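Local coordinates for probable disease resistance protein At5g66900 (Arabidopsis thaliana, PDB 7L7W) that acts as a plant helper immune receptor that forms calcium-permeable, nonselective cation channels, represented here by its N-terminal RPW8-like CC-R domain, at residues V19-L24 with K57-Q62; K35-L40 with S98-K103; K42-T47 with E105-D110; E49-L54 with K113-D118. The protein carries 2 engineered substitutions. All blocks are in the same frame, centred on the assembly; numbering follows the deposited sequence.

Four contacts run along helix 38-60, all within the RPW8-like four-helix bundle. Interactions 2, 3 and 4 join this helix, or the residues leading into it, to helix 97-114 and the turn that follows it, and are met in that order along both elements. Interaction 1 lies near the C-terminal end of helix 38-60 and faces a different partner, helix 20-32. It is buried and mostly polar, a carboxylate set against backbone amides. Interaction 2 is also buried but largely aromatic, and interaction 3 brings a carboxamide beside a leucine-isoleucine contact. Interaction 4, partly buried, is almost wholly apolar, with no hydrogen bond between its segments, and touches interaction 1 through Leu-24, Leu-51 and Phe-52.

Interaction 1 (V19-L24 with K57-Q62); sequences VFSKLL and KIDSMQ
Phe-20 laps obliquely against the branch methyl of Ile-58, its ring atom CD2 lying 3.9 Å from CG2 of Ile-58. The same ring has OD1 of Asp-59 at its edge, in plane, and the carboxylate stands nearly upright to it, with 86° between the two planes. Asp-59 puts its CG beside its own backbone N (chi1 -67°), which carries the carboxylate across to the start of helix 20-32. Val-19 holds the N-cap position there, and the first-turn amides that follow face the acid: Phe-20 N gives a weak, bent hydrogen bond to Asp-59 OD2 (2.8 Å, 118° at the hydrogen), and Ser-21 N a weak, longer one to Asp-59 OD1 (3.4 Å). A carboxylate from the last turn of helix 38-60 thus sits at the N-terminal end of another helix of the bundle, where the helix dipole would probably favour its charged form. The position of OD2 is less certain than that of OD1. On the hydrophobic side, Phe-67 meets the Phe-20 ring edge-to-face, and Leu-75 of helix 70-88 packs on it as well. Ile-58 in turn rests on Phe-67 and on Leu-119 of helix 119-127.

Interaction 2 (K35-L40 with S98-K103); sequences KAFKPL and SEYTRK. Engineered in segment 98-103: Glu-99 (natural residue Lys).
At one end of the four-helix bundle, the loop leading into helix 38-60 meets the first turns of helix 97-114. Phe-37, at the N-cap position of helix 38-60, carries its CG anti to the backbone N (chi1 -172°) and so sends its ring toward the other helix. There the ring atom CE2 of Phe-37 comes within 3.8 Å of CE2 of Tyr-100, arriving at the edge of the tyrosine ring and in its plane. OG1 of Thr-101 lies at the edge of the Phe-37 ring, 3.7 Å from CZ, while that hydroxyl is hydrogen-bonded to the backbone O of Glu-97 in the turn before. Over one face of the Phe-37 ring sits Pro-39, its CD 3.9 Å above the plane and over the centre. Phe-89 stacks on Phe-37 and also meets Tyr-100, which extends this aromatic cluster of the CC-R bundle to the connection after helix 70-88. The phenol of Tyr-100 passes Leu-40 at about a right angle, with OH 3.7 Å from CD1 of Leu-40. Its polar need is met by a hydrogen bond between OH and the backbone O of Ala-85. On the subunit boundary, Tyr-95 of a second subunit packs on Phe-37, and Ala-36 touches the engineered Glu-99 of that same neighbour.

Interaction 3 (K42-T47 with E105-D110); sequences KDLVST and ERINKD
The carboxamide of Asn-108 is the flat group that meets the opposite helix, the end of its side chain reaching Thr-47 and the backbone carbonyl of Asp-43; no ring takes part. With CG anti to the backbone N (chi1 -168°), the amide extends across from helix 97-114, and its CG lies 3.4 Å from OG1 of Thr-47. The Asp-43 O beside it already accepts two hydrogen bonds within its own helix, from Ser-46 OG and from Thr-47 N, the former arriving from above the carbonyl plane. Leu-44 lies alongside this polar spot. Its CD1 touches Asn-108 at the backbone N and CA, and approaches CG2 of Ile-107 to 4.2 Å. Ile-107 continues inward onto Arg-81, Ala-82 and Ala-85 of helix 70-88. Along helix 97-114, Arg-106 NH1 makes a salt bridge with Asp-110 OD2 (3.1 Å), an oxygen that also pairs with Arg-81 of helix 70-88. A wider pi-type turn at 42-44 interrupts the regular alpha pattern of helix 38-60. The two helix segments run the same way, crossing at 20° with their axes 9.7 Å apart, a parallel pair of neighbouring helices within the four-helix bundle of the CC-R domain.

Interaction 4 (E49-L54 with K113-D118); sequences EILFPL and KFCQID
The close side of this contact is built by Leu-51 and Leu-54 against Phe-114, Cys-115 and Ile-117. Leu-54, with CG anti to its backbone N (chi1 -175°), brings CD2 to the edge of the Phe-114 ring, in plane and 3.5 Å from CE2. Its other methyl, CD1, meets Ile-117 CG2 at 3.7 Å, the two side chains crossing at about a right angle. Leu-51 adds its CD1 obliquely to the same flank of the Phe-114 ring, 3.9 Å from CD2 of Phe-114. The sulfur of Cys-115 lies over the Leu-51 backbone, 3.6 Å from both CA and CB of that leucine; the backbones of the two segments come nearest here, between Leu-51 and Cys-115. Behind these residues the packing continues: Phe-114 leans on Leu-75 and the chain of Glu-74 in helix 70-88, and Leu-51 on Leu-24 in helix 20-32.

Toward solvent the fit is looser. Ile-50, largely exposed, reaches Cys-115 SG with just its CG2, at 4.0 Å, and the far end of Ile-117 leads away from helix 38-60. No hydrogen bond spans the segments, so the join rests mainly on apolar side chains. Phe-114 to Ile-117 form a type I beta turn as helix 97-114 ends, and Asp-118 then caps helix 119-127 through weak bonds to the amides of Gln-120 and Leu-121. On the other partner, the helix is kinked at Pro-53. Leu-51 and Leu-54, one turn apart on helix 38-60, thus pack against the C-terminal end of helix 97-114 and the turn that follows, at the edge of the hydrophobic core of the RPW8-like four-helix bundle.

Interaction 1 (V19-L24 with K57-Q62)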
# COMPACT_ATOMS: atom_id res chain seq x y z
N VAL A 19 1.96 -5.90 -36.64
CA VAL A 19 1.17 -6.72 -35.73
C VAL A 19 1.89 -6.91 -34.38
O VAL A 19 1.31 -6.59 -33.34
CB VAL A 19 0.80 -8.07 -36.38
CG1 VAL A 19 -0.25 -7.85 -37.44
CG2 VAL A 19 2.03 -8.74 -36.99
N PHE A 20 3.12 -7.42 -34.37
CA PHE A 20 3.92 -7.40 -33.14
C PHE A 20 4.03 -5.98 -32.60
O PHE A 20 3.79 -5.72 -31.42
CB PHE A 20 5.32 -7.96 -33.36
CG PHE A 20 5.40 -9.45 -33.38
CD1 PHE A 20 5.25 -10.17 -32.22
CD2 PHE A 20 5.66 -10.12 -34.57
CE1 PHE A 20 5.34 -11.54 -32.24
CE2 PHE A 20 5.74 -11.50 -34.58
CZ PHE A 20 5.58 -12.20 -33.41
N SER A 21 4.40 -5.04 -33.48
CA SER A 21 4.61 -3.66 -33.05
C SER A 21 3.29 -2.97 -32.70
O SER A 21 3.27 -2.09 -31.83
CB SER A 21 5.37 -2.90 -34.14
OG SER A 21 4.64 -2.92 -35.35
N LYS A 22 2.19 -3.38 -33.33
CA LYS A 22 0.89 -2.82 -32.98
C LYS A 22 0.47 -3.25 -31.57
O LYS A 22 0.09 -2.43 -30.72
CB LYS A 22 -0.13 -3.25 -34.04
CG LYS A 22 -1.57 -3.27 -33.59
CD LYS A 22 -2.46 -3.98 -34.60
CE LYS A 22 -2.92 -3.04 -35.69
NZ LYS A 22 -4.41 -3.04 -35.82
N LEU A 23 0.55 -4.56 -31.32
CA LEU A 23 0.26 -5.09 -29.99
C LEU A 23 1.23 -4.57 -28.94
O LEU A 23 0.87 -4.48 -27.77
CB LEU A 23 0.26 -6.62 -30.05
CG LEU A 23 0.24 -7.38 -28.74
CD1 LEU A 23 -1.20 -7.55 -28.29
CD2 LEU A 23 0.89 -8.76 -28.92
N LEU A 24 2.45 -4.19 -29.32
CA LEU A 24 3.35 -3.62 -28.32
C LEU A 24 3.03 -2.15 -28.04
O LEU A 24 3.15 -1.70 -26.89
CB LEU A 24 4.80 -3.76 -28.77
CG LEU A 24 5.79 -3.33 -27.69
CD1 LEU A 24 5.55 -4.10 -26.36
CD2 LEU A 24 7.21 -3.53 -28.19
N LYS A 57 10.83 -3.79 -37.23
CA LYS A 57 11.55 -4.40 -38.34
C LYS A 57 11.28 -5.89 -38.45
O LYS A 57 11.43 -6.44 -39.55
CB LYS A 57 13.06 -4.11 -38.25
CG LYS A 57 13.86 -4.92 -37.27
CD LYS A 57 15.31 -4.43 -37.24
CE LYS A 57 15.47 -3.06 -36.55
NZ LYS A 57 16.89 -2.55 -36.62
N ILE A 58 10.83 -6.56 -37.38
CA ILE A 58 10.32 -7.92 -37.52
C ILE A 58 9.03 -7.92 -38.34
O ILE A 58 8.84 -8.79 -39.21
CB ILE A 58 10.10 -8.57 -36.15
CG1 ILE A 58 11.43 -9.04 -35.55
CG2 ILE A 58 9.11 -9.74 -36.24
CD1 ILE A 58 11.26 -9.67 -34.21
N ASP A 59 8.12 -6.98 -38.08
CA ASP A 59 6.90 -6.90 -38.89
C ASP A 59 7.18 -6.52 -40.34
O ASP A 59 6.42 -6.90 -41.23
CB ASP A 59 5.90 -5.91 -38.29
CG ASP A 59 5.34 -6.38 -36.95
OD1 ASP A 59 6.09 -6.65 -35.99
OD2 ASP A 59 4.09 -6.46 -36.84
N SER A 60 8.21 -5.70 -40.58
CA SER A 60 8.53 -5.36 -41.96
C SER A 60 9.03 -6.57 -42.72
O SER A 60 8.87 -6.65 -43.94
CB SER A 60 9.57 -4.24 -42.00
OG SER A 60 10.82 -4.70 -41.55
N MET A 61 9.62 -7.55 -42.02
CA MET A 61 10.14 -8.76 -42.62
C MET A 61 9.14 -9.90 -42.64
O MET A 61 9.54 -11.06 -42.49
CB MET A 61 11.40 -9.21 -41.89
CG MET A 61 12.51 -8.19 -41.86
SD MET A 61 13.87 -8.82 -40.85
CE MET A 61 14.08 -10.47 -41.52
N GLN A 62 7.86 -9.61 -42.83
CA GLN A 62 6.85 -10.66 -42.70
C GLN A 62 6.99 -11.74 -43.76
O GLN A 62 6.52 -12.87 -43.54
CB GLN A 62 5.45 -10.04 -42.75
CG GLN A 62 4.38 -10.85 -42.02
CD GLN A 62 3.08 -10.08 -41.85
OE1 GLN A 62 3.08 -8.84 -41.73
NE2 GLN A 62 1.96 -10.80 -41.82

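Interaction 2 (K35-L40 with S98-K103)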
# COMPACT_ATOMS: atom_id res chain seq x y z
N LYS A 35 1.47 6.65 -14.15
CA LYS A 35 2.69 7.42 -13.90
C LYS A 35 3.20 7.23 -12.48
O LYS A 35 4.41 7.09 -12.26
CB LYS A 35 2.46 8.90 -14.21
CG LYS A 35 1.60 9.15 -15.42
CD LYS A 35 0.95 10.51 -15.42
CE LYS A 35 1.00 11.06 -16.84
NZ LYS A 35 0.92 12.54 -16.89
N ALA A 36 2.29 7.17 -11.49
CA ALA A 36 2.71 7.08 -10.10
C ALA A 36 3.48 5.80 -9.81
O ALA A 36 4.37 5.80 -8.95
CB ALA A 36 1.51 7.17 -9.16
N PHE A 37 3.20 4.71 -10.54
CA PHE A 37 3.78 3.38 -10.28
C PHE A 37 4.94 3.16 -11.24
O PHE A 37 4.73 2.87 -12.42
CB PHE A 37 2.72 2.29 -10.39
CG PHE A 37 3.20 0.92 -9.95
CD1 PHE A 37 3.55 0.69 -8.62
CD2 PHE A 37 3.32 -0.13 -10.87
CE1 PHE A 37 4.00 -0.57 -8.22
CE2 PHE A 37 3.76 -1.39 -10.47
CZ PHE A 37 4.11 -1.60 -9.15
N LYS A 38 6.16 3.29 -10.74
CA LYS A 38 7.32 3.40 -11.62
C LYS A 38 7.73 2.10 -12.29
O LYS A 38 8.18 2.14 -13.44
CB LYS A 38 8.51 3.99 -10.86
CG LYS A 38 8.27 5.43 -10.38
CD LYS A 38 7.51 6.25 -11.40
CE LYS A 38 7.52 7.72 -11.04
NZ LYS A 38 7.07 8.57 -12.20
N PRO A 39 7.64 0.92 -11.63
CA PRO A 39 7.96 -0.33 -12.34
C PRO A 39 7.19 -0.48 -13.64
O PRO A 39 7.70 -1.08 -14.60
CB PRO A 39 7.57 -1.42 -11.34
CG PRO A 39 7.77 -0.78 -10.00
CD PRO A 39 7.38 0.67 -10.19
N LEU A 40 5.99 0.08 -13.72
CA LEU A 40 5.26 0.08 -14.98
C LEU A 40 5.70 1.24 -15.88
O LEU A 40 6.27 1.03 -16.95
CB LEU A 40 3.75 0.12 -14.72
CG LEU A 40 3.07 -1.24 -14.55
CD1 LEU A 40 1.57 -1.06 -14.43
CD2 LEU A 40 3.41 -2.19 -15.71
N SER A 98 4.73 -6.30 -3.81
CA SER A 98 5.97 -7.05 -4.04
C SER A 98 5.74 -8.16 -5.06
O SER A 98 6.47 -8.27 -6.06
CB SER A 98 6.50 -7.65 -2.74
OG SER A 98 6.27 -6.78 -1.64
N GLU A 99 4.70 -8.95 -4.85
CA GLU A 99 4.41 -10.05 -5.76
C GLU A 99 4.36 -9.55 -7.20
O GLU A 99 5.14 -9.99 -8.06
CB GLU A 99 3.08 -10.67 -5.38
CG GLU A 99 2.88 -12.06 -5.86
CD GLU A 99 1.54 -12.60 -5.41
OE1 GLU A 99 0.52 -12.16 -5.99
OE2 GLU A 99 1.52 -13.43 -4.46
N TYR A 100 3.47 -8.60 -7.44
CA TYR A 100 3.25 -8.11 -8.79
C TYR A 100 4.53 -7.50 -9.32
O TYR A 100 4.90 -7.74 -10.48
CB TYR A 100 2.11 -7.12 -8.79
CG TYR A 100 1.78 -6.47 -10.10
CD1 TYR A 100 0.93 -7.08 -11.01
CD2 TYR A 100 2.28 -5.21 -10.42
CE1 TYR A 100 0.61 -6.47 -12.21
CE2 TYR A 100 1.97 -4.59 -11.61
CZ TYR A 100 1.13 -5.21 -12.50
OH TYR A 100 0.82 -4.59 -13.70
N THR A 101 5.27 -6.80 -8.47
CA THR A 101 6.47 -6.16 -8.98
C THR A 101 7.45 -7.20 -9.49
O THR A 101 7.98 -7.06 -10.60
CB THR A 101 7.08 -5.26 -7.93
OG1 THR A 101 6.13 -4.26 -7.57
CG2 THR A 101 8.30 -4.56 -8.49
N ARG A 102 7.61 -8.31 -8.75
CA ARG A 102 8.51 -9.37 -9.20
C ARG A 102 8.08 -9.87 -10.57
O ARG A 102 8.90 -9.95 -11.50
CB ARG A 102 8.55 -10.52 -8.18
CG ARG A 102 9.21 -10.17 -6.84
CD ARG A 102 10.29 -9.08 -6.98
NE ARG A 102 10.60 -8.40 -5.71
CZ ARG A 102 10.11 -7.22 -5.35
NH1 ARG A 102 9.30 -6.57 -6.18
NH2 ARG A 102 10.43 -6.67 -4.18
N LYS A 103 6.78 -10.13 -10.74
CA LYS A 103 6.25 -10.55 -12.04
C LYS A 103 6.61 -9.53 -13.12
O LYS A 103 7.19 -9.88 -14.16
CB LYS A 103 4.74 -10.73 -11.89
CG LYS A 103 3.95 -11.28 -13.05
CD LYS A 103 2.47 -11.49 -12.62
CE LYS A 103 2.37 -11.99 -11.16
NZ LYS A 103 1.20 -12.89 -10.86

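Interaction 3 (K42-T47 with E105-D110)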
# COMPACT_ATOMS: atom_id res chain seq x y z
N LYS A 42 7.90 3.75 -15.79
CA LYS A 42 9.28 4.09 -16.11
C LYS A 42 9.99 2.84 -16.62
O LYS A 42 10.37 2.77 -17.79
CB LYS A 42 9.98 4.68 -14.88
CG LYS A 42 11.08 5.70 -15.17
CD LYS A 42 12.10 5.74 -14.02
CE LYS A 42 12.39 4.32 -13.52
NZ LYS A 42 13.60 4.15 -12.65
N ASP A 43 10.12 1.82 -15.76
CA ASP A 43 10.99 0.69 -16.06
C ASP A 43 10.46 -0.16 -17.22
O ASP A 43 11.18 -0.43 -18.19
CB ASP A 43 11.17 -0.17 -14.80
CG ASP A 43 11.84 0.61 -13.68
OD1 ASP A 43 12.86 1.26 -13.96
OD2 ASP A 43 11.33 0.58 -12.53
N LEU A 44 9.19 -0.56 -17.14
CA LEU A 44 8.67 -1.44 -18.18
C LEU A 44 8.49 -0.69 -19.50
O LEU A 44 8.80 -1.25 -20.56
CB LEU A 44 7.37 -2.10 -17.73
CG LEU A 44 6.95 -3.25 -18.66
CD1 LEU A 44 7.87 -4.51 -18.59
CD2 LEU A 44 5.49 -3.63 -18.51
N VAL A 45 8.03 0.57 -19.48
CA VAL A 45 7.88 1.22 -20.77
C VAL A 45 9.24 1.57 -21.36
O VAL A 45 9.39 1.61 -22.58
CB VAL A 45 6.96 2.46 -20.75
CG1 VAL A 45 5.72 2.22 -19.92
CG2 VAL A 45 7.72 3.69 -20.35
N SER A 46 10.26 1.78 -20.53
CA SER A 46 11.58 2.00 -21.11
C SER A 46 12.07 0.75 -21.84
O SER A 46 12.55 0.82 -22.98
CB SER A 46 12.59 2.42 -20.04
OG SER A 46 13.35 1.29 -19.64
N THR A 47 11.94 -0.42 -21.19
CA THR A 47 12.32 -1.64 -21.87
C THR A 47 11.49 -1.86 -23.13
O THR A 47 12.03 -2.21 -24.19
CB THR A 47 12.19 -2.84 -20.94
OG1 THR A 47 13.34 -2.87 -20.08
CG2 THR A 47 12.14 -4.13 -21.74
N GLU A 105 8.98 -7.37 -13.15
CA GLU A 105 10.42 -7.38 -13.38
C GLU A 105 10.81 -8.53 -14.29
O GLU A 105 11.60 -8.36 -15.22
CB GLU A 105 11.17 -7.45 -12.05
CG GLU A 105 11.26 -6.10 -11.35
CD GLU A 105 11.78 -6.20 -9.91
OE1 GLU A 105 11.84 -7.33 -9.38
OE2 GLU A 105 12.13 -5.14 -9.33
N ARG A 106 10.21 -9.71 -14.10
CA ARG A 106 10.66 -10.80 -14.94
C ARG A 106 10.20 -10.60 -16.37
O ARG A 106 10.96 -10.89 -17.30
CB ARG A 106 10.24 -12.16 -14.40
CG ARG A 106 11.38 -13.07 -14.76
CD ARG A 106 11.46 -14.39 -14.07
NE ARG A 106 12.39 -15.21 -14.84
CZ ARG A 106 12.15 -15.67 -16.08
NH1 ARG A 106 10.99 -15.42 -16.69
NH2 ARG A 106 13.07 -16.40 -16.70
N ILE A 107 9.00 -10.02 -16.57
CA ILE A 107 8.61 -9.68 -17.94
C ILE A 107 9.66 -8.78 -18.54
O ILE A 107 10.21 -9.06 -19.62
CB ILE A 107 7.22 -9.02 -17.96
CG1 ILE A 107 6.16 -10.00 -17.43
CG2 ILE A 107 6.90 -8.53 -19.37
CD1 ILE A 107 4.75 -9.45 -17.44
N ASN A 108 10.04 -7.74 -17.79
CA ASN A 108 11.09 -6.82 -18.20
C ASN A 108 12.34 -7.59 -18.62
O ASN A 108 12.83 -7.43 -19.75
CB ASN A 108 11.39 -5.88 -17.03
CG ASN A 108 12.26 -4.71 -17.42
OD1 ASN A 108 11.75 -3.63 -17.69
ND2 ASN A 108 13.57 -4.91 -17.40
N LYS A 109 12.83 -8.49 -17.75
CA LYS A 109 14.09 -9.15 -18.08
C LYS A 109 13.94 -9.92 -19.38
O LYS A 109 14.79 -9.80 -20.28
CB LYS A 109 14.56 -10.06 -16.94
CG LYS A 109 15.85 -10.87 -17.27
CD LYS A 109 16.80 -10.03 -18.19
CE LYS A 109 18.03 -10.77 -18.73
NZ LYS A 109 18.55 -10.02 -19.92
N ASP A 110 12.82 -10.63 -19.55
CA ASP A 110 12.64 -11.44 -20.74
C ASP A 110 12.70 -10.56 -21.99
O ASP A 110 13.46 -10.85 -22.93
CB ASP A 110 11.31 -12.20 -20.65
CG ASP A 110 11.33 -13.27 -19.56
OD1 ASP A 110 12.39 -13.44 -18.90
OD2 ASP A 110 10.29 -13.94 -19.33

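Interaction 4 (E49-L54 with K113-D118)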
# COMPACT_ATOMS: atom_id res chain seq x y z
N GLU A 49 10.07 0.34 -25.01
CA GLU A 49 10.41 1.29 -26.05
C GLU A 49 11.73 0.95 -26.71
O GLU A 49 11.93 1.26 -27.89
CB GLU A 49 10.39 2.71 -25.48
CG GLU A 49 8.96 3.24 -25.34
CD GLU A 49 8.86 4.64 -24.75
OE1 GLU A 49 9.61 4.97 -23.79
OE2 GLU A 49 7.98 5.41 -25.23
N ILE A 50 12.64 0.31 -25.96
CA ILE A 50 13.82 -0.30 -26.59
C ILE A 50 13.39 -1.41 -27.56
O ILE A 50 13.89 -1.51 -28.68
CB ILE A 50 14.77 -0.87 -25.52
CG1 ILE A 50 15.39 0.22 -24.67
CG2 ILE A 50 15.83 -1.77 -26.17
CD1 ILE A 50 16.05 -0.35 -23.42
N LEU A 51 12.49 -2.28 -27.10
CA LEU A 51 12.09 -3.42 -27.91
C LEU A 51 11.24 -3.02 -29.12
O LEU A 51 11.17 -3.77 -30.09
CB LEU A 51 11.35 -4.43 -27.03
CG LEU A 51 10.51 -5.53 -27.68
CD1 LEU A 51 11.40 -6.70 -28.11
CD2 LEU A 51 9.40 -6.00 -26.73
N PHE A 52 10.60 -1.84 -29.07
CA PHE A 52 9.63 -1.47 -30.10
C PHE A 52 10.18 -1.38 -31.52
O PHE A 52 9.51 -1.85 -32.45
CB PHE A 52 8.96 -0.15 -29.69
CG PHE A 52 7.89 0.28 -30.61
CD1 PHE A 52 6.65 -0.35 -30.58
CD2 PHE A 52 8.11 1.28 -31.54
CE1 PHE A 52 5.64 0.03 -31.45
CE2 PHE A 52 7.10 1.66 -32.42
CZ PHE A 52 5.87 1.03 -32.38
N PRO A 53 11.35 -0.78 -31.78
CA PRO A 53 11.84 -0.76 -33.16
C PRO A 53 12.17 -2.16 -33.68
O PRO A 53 12.02 -2.44 -34.88
CB PRO A 53 13.09 0.12 -33.08
CG PRO A 53 12.97 0.84 -31.80
CD PRO A 53 12.29 -0.10 -30.88
N LEU A 54 12.63 -3.04 -32.79
CA LEU A 54 12.89 -4.41 -33.19
C LEU A 54 11.61 -5.11 -33.63
O LEU A 54 11.61 -5.89 -34.59
CB LEU A 54 13.56 -5.15 -32.04
CG LEU A 54 14.02 -6.57 -32.30
CD1 LEU A 54 15.48 -6.66 -31.93
CD2 LEU A 54 13.20 -7.48 -31.41
N LYS A 113 16.25 -9.65 -22.86
CA LYS A 113 17.05 -10.70 -23.48
C LYS A 113 16.62 -10.92 -24.93
O LYS A 113 17.47 -11.14 -25.80
CB LYS A 113 16.96 -12.02 -22.70
CG LYS A 113 17.96 -13.06 -23.22
CD LYS A 113 17.44 -14.49 -23.11
CE LYS A 113 16.19 -14.71 -23.96
NZ LYS A 113 16.45 -15.44 -25.24
N PHE A 114 15.33 -10.78 -25.20
CA PHE A 114 14.86 -10.93 -26.56
C PHE A 114 15.48 -9.90 -27.49
O PHE A 114 15.68 -10.17 -28.67
CB PHE A 114 13.34 -10.83 -26.60
CG PHE A 114 12.78 -11.20 -27.92
CD1 PHE A 114 12.35 -12.50 -28.16
CD2 PHE A 114 12.70 -10.26 -28.94
CE1 PHE A 114 11.85 -12.85 -29.40
CE2 PHE A 114 12.20 -10.61 -30.19
CZ PHE A 114 11.77 -11.91 -30.42
N CYS A 115 15.80 -8.71 -26.97
CA CYS A 115 16.41 -7.68 -27.81
C CYS A 115 17.82 -8.04 -28.27
O CYS A 115 18.43 -7.23 -28.97
CB CYS A 115 16.43 -6.36 -27.05
SG CYS A 115 14.79 -5.61 -26.81
N GLN A 116 18.35 -9.20 -27.88
CA GLN A 116 19.60 -9.73 -28.42
C GLN A 116 19.36 -10.77 -29.52
O GLN A 116 20.23 -11.62 -29.77
CB GLN A 116 20.46 -10.34 -27.31
CG GLN A 116 20.48 -9.55 -26.00
CD GLN A 116 21.06 -8.15 -26.16
OE1 GLN A 116 22.07 -7.96 -26.85
NE2 GLN A 116 20.43 -7.16 -25.52
N ILE A 117 18.20 -10.75 -30.14
CA ILE A 117 17.87 -11.72 -31.16
C ILE A 117 18.65 -11.40 -32.43
O ILE A 117 18.80 -10.24 -32.82
CB ILE A 117 16.35 -11.73 -31.40
CG1 ILE A 117 15.95 -12.85 -32.37
CG2 ILE A 117 15.85 -10.36 -31.86
CD1 ILE A 117 15.51 -14.11 -31.66
N ASP A 118 19.20 -12.44 -33.06
CA ASP A 118 19.90 -12.32 -34.34
C ASP A 118 18.89 -12.53 -35.46
O ASP A 118 18.57 -13.67 -35.82
CB ASP A 118 21.04 -13.34 -34.43
CG ASP A 118 21.88 -13.18 -35.69
OD1 ASP A 118 22.90 -13.91 -35.81
OD2 ASP A 118 21.54 -12.34 -36.57